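Long-range contacts in CG8862 (Drosophila melanogaster, PDB 3ISM), which probably cleaves DNA and RNA internally as a magnesium-dependent mitochondrial nuclease, endonuclease G, of the DNA/RNA non-specific endonuclease family: residues D135-L140 with Y208-Q213; V53-T58 with V154-G159. All blocks are in the same frame, centred on the assembly; numbering follows the deposited sequence.

Interaction 1. Residues D135-L140 with Y208-Q213; sequences DAWNTL and YVMPNQ
M210 reaches from the strand to the first turn and a half of the helix and meets three of its residues. Its CG stands anti to the carbonyl carbon, and the chain runs straight through chi2 before bending at chi3 (63°), which turns the methyl toward the helix start: M210 CE lies 3.6 Å from A136 CB. The sulfur one bond back has two neighbours, W137 CE3 at 3.8 Å from M210 SD on the indole and L140 CD2, likewise 3.8 Å from M210 SD. The Met-aromatic contact is oblique, SD standing 5.0 Å from the centroid of the six-membered ring of W137. L140 splits its branches: while CD2 slides past M210, CD1 sits squarely over one face of the Y208 ring, 3.8 Å from its centroid and 11° off the normal, a CH-pi contact. No hydrogen bond joins the two segments, so this buried interface is held by apolar contact alone. In the next shell F132 touches M210 and meets the indole of W137, whereas the Y208 hydroxyl is hydrogen-bonded to E206. On the helix, W137 lies next to E141, a magnesium ligand, and near N133, another magnesium ligand, whose metal is probably the catalytic ion. The arrangement is a helix laid antiparallel to a sheet strand, axes at 166°, in the alpha-beta core of a His-Me finger nuclease, the helix being the one that carries E141 of the metal site.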
# COMPACT_ATOMS: atom_id res chain seq x y z
N ASP B 135 -3.10 -3.53 26.22
CA ASP B 135 -2.61 -4.73 26.88
C ASP B 135 -1.36 -5.30 26.19
O ASP B 135 -0.26 -4.76 26.35
CB ASP B 135 -3.75 -5.75 26.97
CG ASP B 135 -4.89 -5.28 27.87
OD1 ASP B 135 -4.76 -5.38 29.12
OD2 ASP B 135 -5.92 -4.80 27.35
N ALA B 136 -1.54 -6.36 25.40
CA ALA B 136 -0.45 -7.04 24.70
C ALA B 136 0.58 -6.10 24.01
O ALA B 136 1.79 -6.28 24.17
CB ALA B 136 -1.01 -8.04 23.68
N TRP B 137 0.11 -5.11 23.27
CA TRP B 137 1.04 -4.18 22.60
C TRP B 137 1.81 -3.33 23.62
O TRP B 137 3.00 -3.08 23.46
CB TRP B 137 0.30 -3.31 21.58
CG TRP B 137 1.19 -2.43 20.74
CD1 TRP B 137 1.28 -1.06 20.80
CD2 TRP B 137 2.10 -2.85 19.72
NE1 TRP B 137 2.19 -0.61 19.88
CE2 TRP B 137 2.71 -1.69 19.20
CE3 TRP B 137 2.45 -4.09 19.18
CZ2 TRP B 137 3.65 -1.73 18.17
CZ3 TRP B 137 3.40 -4.13 18.15
CH2 TRP B 137 3.99 -2.96 17.67
N ASN B 138 1.12 -2.88 24.67
CA ASN B 138 1.79 -2.18 25.78
C ASN B 138 2.86 -3.07 26.43
O ASN B 138 3.94 -2.58 26.79
CB ASN B 138 0.79 -1.69 26.83
CG ASN B 138 1.48 -1.11 28.06
OD1 ASN B 138 1.22 -1.53 29.18
ND2 ASN B 138 2.35 -0.13 27.86
N THR B 139 2.57 -4.36 26.56
CA THR B 139 3.53 -5.31 27.15
C THR B 139 4.85 -5.33 26.35
O THR B 139 5.94 -5.32 26.95
CB THR B 139 2.92 -6.73 27.23
OG1 THR B 139 1.68 -6.67 27.94
CG2 THR B 139 3.87 -7.71 27.96
N LEU B 140 4.73 -5.30 25.02
CA LEU B 140 5.90 -5.23 24.15
C LEU B 140 6.64 -3.90 24.35
O LEU B 140 7.87 -3.88 24.51
CB LEU B 140 5.51 -5.42 22.68
CG LEU B 140 6.65 -5.33 21.65
CD1 LEU B 140 7.83 -6.27 22.01
CD2 LEU B 140 6.15 -5.59 20.22
N TYR B 208 9.60 -8.50 16.34
CA TYR B 208 8.29 -9.02 16.70
C TYR B 208 7.28 -8.55 15.66
O TYR B 208 7.40 -7.45 15.14
CB TYR B 208 7.84 -8.48 18.06
CG TYR B 208 8.77 -8.81 19.20
CD1 TYR B 208 8.49 -9.87 20.06
CD2 TYR B 208 9.93 -8.06 19.42
CE1 TYR B 208 9.34 -10.18 21.10
CE2 TYR B 208 10.79 -8.37 20.46
CZ TYR B 208 10.49 -9.42 21.30
OH TYR B 208 11.34 -9.73 22.31
N VAL B 209 6.29 -9.40 15.37
CA VAL B 209 5.12 -9.01 14.58
C VAL B 209 3.88 -9.45 15.36
O VAL B 209 3.72 -10.63 15.67
CB VAL B 209 5.15 -9.66 13.18
CG1 VAL B 209 3.76 -9.60 12.49
CG2 VAL B 209 6.21 -9.00 12.31
N MET B 210 3.01 -8.50 15.69
CA MET B 210 1.80 -8.85 16.44
C MET B 210 0.58 -8.44 15.64
O MET B 210 0.58 -7.38 15.05
CB MET B 210 1.78 -8.17 17.81
CG MET B 210 2.94 -8.58 18.72
SD MET B 210 2.98 -7.66 20.26
CE MET B 210 1.45 -8.12 21.04
N PRO B 211 -0.46 -9.29 15.61
CA PRO B 211 -1.64 -8.96 14.82
C PRO B 211 -2.47 -7.88 15.53
O PRO B 211 -2.54 -7.85 16.77
CB PRO B 211 -2.40 -10.29 14.74
CG PRO B 211 -2.04 -10.99 16.05
CD PRO B 211 -0.60 -10.59 16.31
N ASN B 212 -3.07 -7.00 14.74
CA ASN B 212 -3.92 -5.93 15.25
C ASN B 212 -5.29 -6.51 15.60
O ASN B 212 -6.29 -6.26 14.92
CB ASN B 212 -4.01 -4.81 14.21
CG ASN B 212 -4.67 -3.53 14.74
OD1 ASN B 212 -4.90 -3.40 15.94
ND2 ASN B 212 -4.94 -2.57 13.84
N GLN B 213 -5.34 -7.29 16.68
CA GLN B 213 -6.58 -7.92 17.11
C GLN B 213 -6.52 -8.16 18.61
O GLN B 213 -5.46 -8.00 19.21
CB GLN B 213 -6.80 -9.25 16.38
CG GLN B 213 -5.75 -10.29 16.68
CD GLN B 213 -5.66 -11.37 15.62
OE1 GLN B 213 -5.86 -11.11 14.42
NE2 GLN B 213 -5.32 -12.58 16.05

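Interaction 2. Residues V53-T58 with V154-G159; sequences VFEHLT and VYVCTG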
# COMPACT_ATOMS: atom_id res chain seq x y z
N VAL B 53 8.22 4.61 12.57
CA VAL B 53 8.88 5.59 13.42
C VAL B 53 10.19 4.96 13.92
O VAL B 53 10.34 3.73 13.92
CB VAL B 53 8.02 6.03 14.63
CG1 VAL B 53 6.73 6.69 14.18
CG2 VAL B 53 7.73 4.85 15.55
N PHE B 54 11.13 5.81 14.34
CA PHE B 54 12.41 5.34 14.83
C PHE B 54 12.75 6.03 16.15
O PHE B 54 12.53 7.23 16.33
CB PHE B 54 13.53 5.56 13.80
CG PHE B 54 14.46 4.39 13.69
CD1 PHE B 54 14.33 3.49 12.64
CD2 PHE B 54 15.41 4.15 14.68
CE1 PHE B 54 15.18 2.37 12.56
CE2 PHE B 54 16.24 3.03 14.61
CZ PHE B 54 16.12 2.13 13.55
N GLU B 55 13.29 5.25 17.08
CA GLU B 55 13.57 5.74 18.44
C GLU B 55 14.92 5.21 18.89
O GLU B 55 15.31 4.11 18.52
CB GLU B 55 12.49 5.29 19.42
CG GLU B 55 11.06 5.82 19.15
CD GLU B 55 10.00 5.09 20.00
OE1 GLU B 55 9.86 3.86 19.86
OE2 GLU B 55 9.30 5.75 20.81
N HIS B 56 15.62 6.02 19.68
CA HIS B 56 16.83 5.59 20.33
C HIS B 56 16.62 5.82 21.82
O HIS B 56 16.56 6.96 22.27
CB HIS B 56 18.06 6.35 19.80
CG HIS B 56 19.22 6.36 20.75
ND1 HIS B 56 19.87 7.51 21.12
CD2 HIS B 56 19.83 5.36 21.44
CE1 HIS B 56 20.84 7.23 21.98
NE2 HIS B 56 20.83 5.92 22.19
N LEU B 57 16.49 4.73 22.57
CA LEU B 57 16.16 4.78 23.99
C LEU B 57 17.39 4.51 24.86
O LEU B 57 18.24 3.65 24.53
CB LEU B 57 15.07 3.76 24.34
CG LEU B 57 13.89 3.54 23.38
CD1 LEU B 57 12.93 2.50 23.99
CD2 LEU B 57 13.14 4.84 23.04
N THR B 58 17.46 5.26 25.95
CA THR B 58 18.39 4.99 27.03
C THR B 58 17.58 4.85 28.32
O THR B 58 16.37 5.15 28.36
CB THR B 58 19.42 6.13 27.19
OG1 THR B 58 18.72 7.37 27.40
CG2 THR B 58 20.29 6.27 25.93
N VAL B 154 19.23 1.34 23.19
CA VAL B 154 18.27 0.48 22.50
C VAL B 154 17.67 1.24 21.33
O VAL B 154 17.07 2.30 21.52
CB VAL B 154 17.14 0.02 23.47
CG1 VAL B 154 16.03 -0.70 22.71
CG2 VAL B 154 17.72 -0.88 24.58
N TYR B 155 17.85 0.72 20.11
CA TYR B 155 17.30 1.38 18.93
C TYR B 155 16.12 0.57 18.43
O TYR B 155 16.18 -0.66 18.36
CB TYR B 155 18.36 1.52 17.82
CG TYR B 155 19.55 2.38 18.19
CD1 TYR B 155 19.64 3.70 17.75
CD2 TYR B 155 20.57 1.87 18.98
CE1 TYR B 155 20.74 4.49 18.09
CE2 TYR B 155 21.66 2.66 19.33
CZ TYR B 155 21.74 3.96 18.89
OH TYR B 155 22.83 4.71 19.24
N VAL B 156 15.03 1.26 18.11
CA VAL B 156 13.80 0.56 17.75
C VAL B 156 13.02 1.25 16.63
O VAL B 156 12.81 2.47 16.64
CB VAL B 156 12.91 0.25 19.02
CG1 VAL B 156 12.69 1.52 19.86
CG2 VAL B 156 11.57 -0.39 18.63
N CYS B 157 12.63 0.43 15.66
CA CYS B 157 11.75 0.83 14.58
C CYS B 157 10.41 0.12 14.73
O CYS B 157 10.35 -1.11 14.87
CB CYS B 157 12.36 0.46 13.23
SG CYS B 157 11.39 1.06 11.82
N THR B 158 9.34 0.91 14.70
CA THR B 158 7.98 0.44 14.93
C THR B 158 7.16 0.86 13.72
O THR B 158 7.33 1.97 13.23
CB THR B 158 7.38 1.13 16.19
OG1 THR B 158 8.20 0.83 17.34
CG2 THR B 158 5.95 0.66 16.44
N GLY B 159 6.27 -0.01 13.22
CA GLY B 159 5.43 0.35 12.07
C GLY B 159 4.32 -0.64 11.76
O GLY B 159 4.26 -1.71 12.35
O HOH W 1 10.17 2.77 17.41
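Strands 53-57 and 154-159 run antiparallel, axes 4.7 Å apart, joined by six backbone hydrogen bonds in the three hydrogen-bonded pairs V53-T158, E55-V156 and L57-V154. They are neighbours within the central mixed sheet of the nuclease fold. The bonds are mostly straight, L57 N to V154 O being the shortest at 2.7 Å; E55 N to V156 O is the most bent, at 146°. F54, H56, Y155 and C157 share one face. There H56, its CG anti to the backbone N, lies alongside Y155 in an offset stack, centroids 4.5 Å apart and planes at 14°, with H56 CD2 over the rim of the phenol ring. N153 and R18 bind the two imidazole nitrogens and so fix its rotation. The F54 ring, at the unusual chi1 of -138°, leans across the partner strand: V156 O and C157 CA lie over one face, and CE1 comes 3.5 Å from C157 CB. F240 meets this ring edge-to-face, and I22 of helix 16-22 packs on it. An alanine here would remove the ring and would probably loosen the packing against C157, F240 and helix 16-22. The other face holds V53, E55, L57, V154, V156 and T158, with V144 of helix 136-146 touching L57, V154 and V156. E55 stretches along V156, and its OE2 is bound by H108 and N107, which would favour the charged carboxylate. Its OE1 accepts a hydrogen bond from a water 2.7 Å away; the same water donates to V156 O and accepts at 2.8 Å from T158 OG1, a hydroxyl that is also bonded to K192 NZ.

In the fold
From the N terminus the chain passes helix 16-22 and strands 33-35 and 40-44 before strand 49-57, then runs through the two-stranded sheet 98-101/124-127 and the helices that carry the metal site before strand 153-161 returns beside it, closing interaction 2 over 95 intervening residues. Helix 136-146 lies inside that loop, and its own partner, strand 203-211, comes only after strand 189-197; interaction 1 therefore crosses interaction 2 rather than nesting in it. One contact joins sheet strands edge to edge, the other seats the helix on the same sheet. With their centres 16 Å apart they still touch, W137 CZ2 packing 3.7 Å from T158 CG2, so the helix spans both.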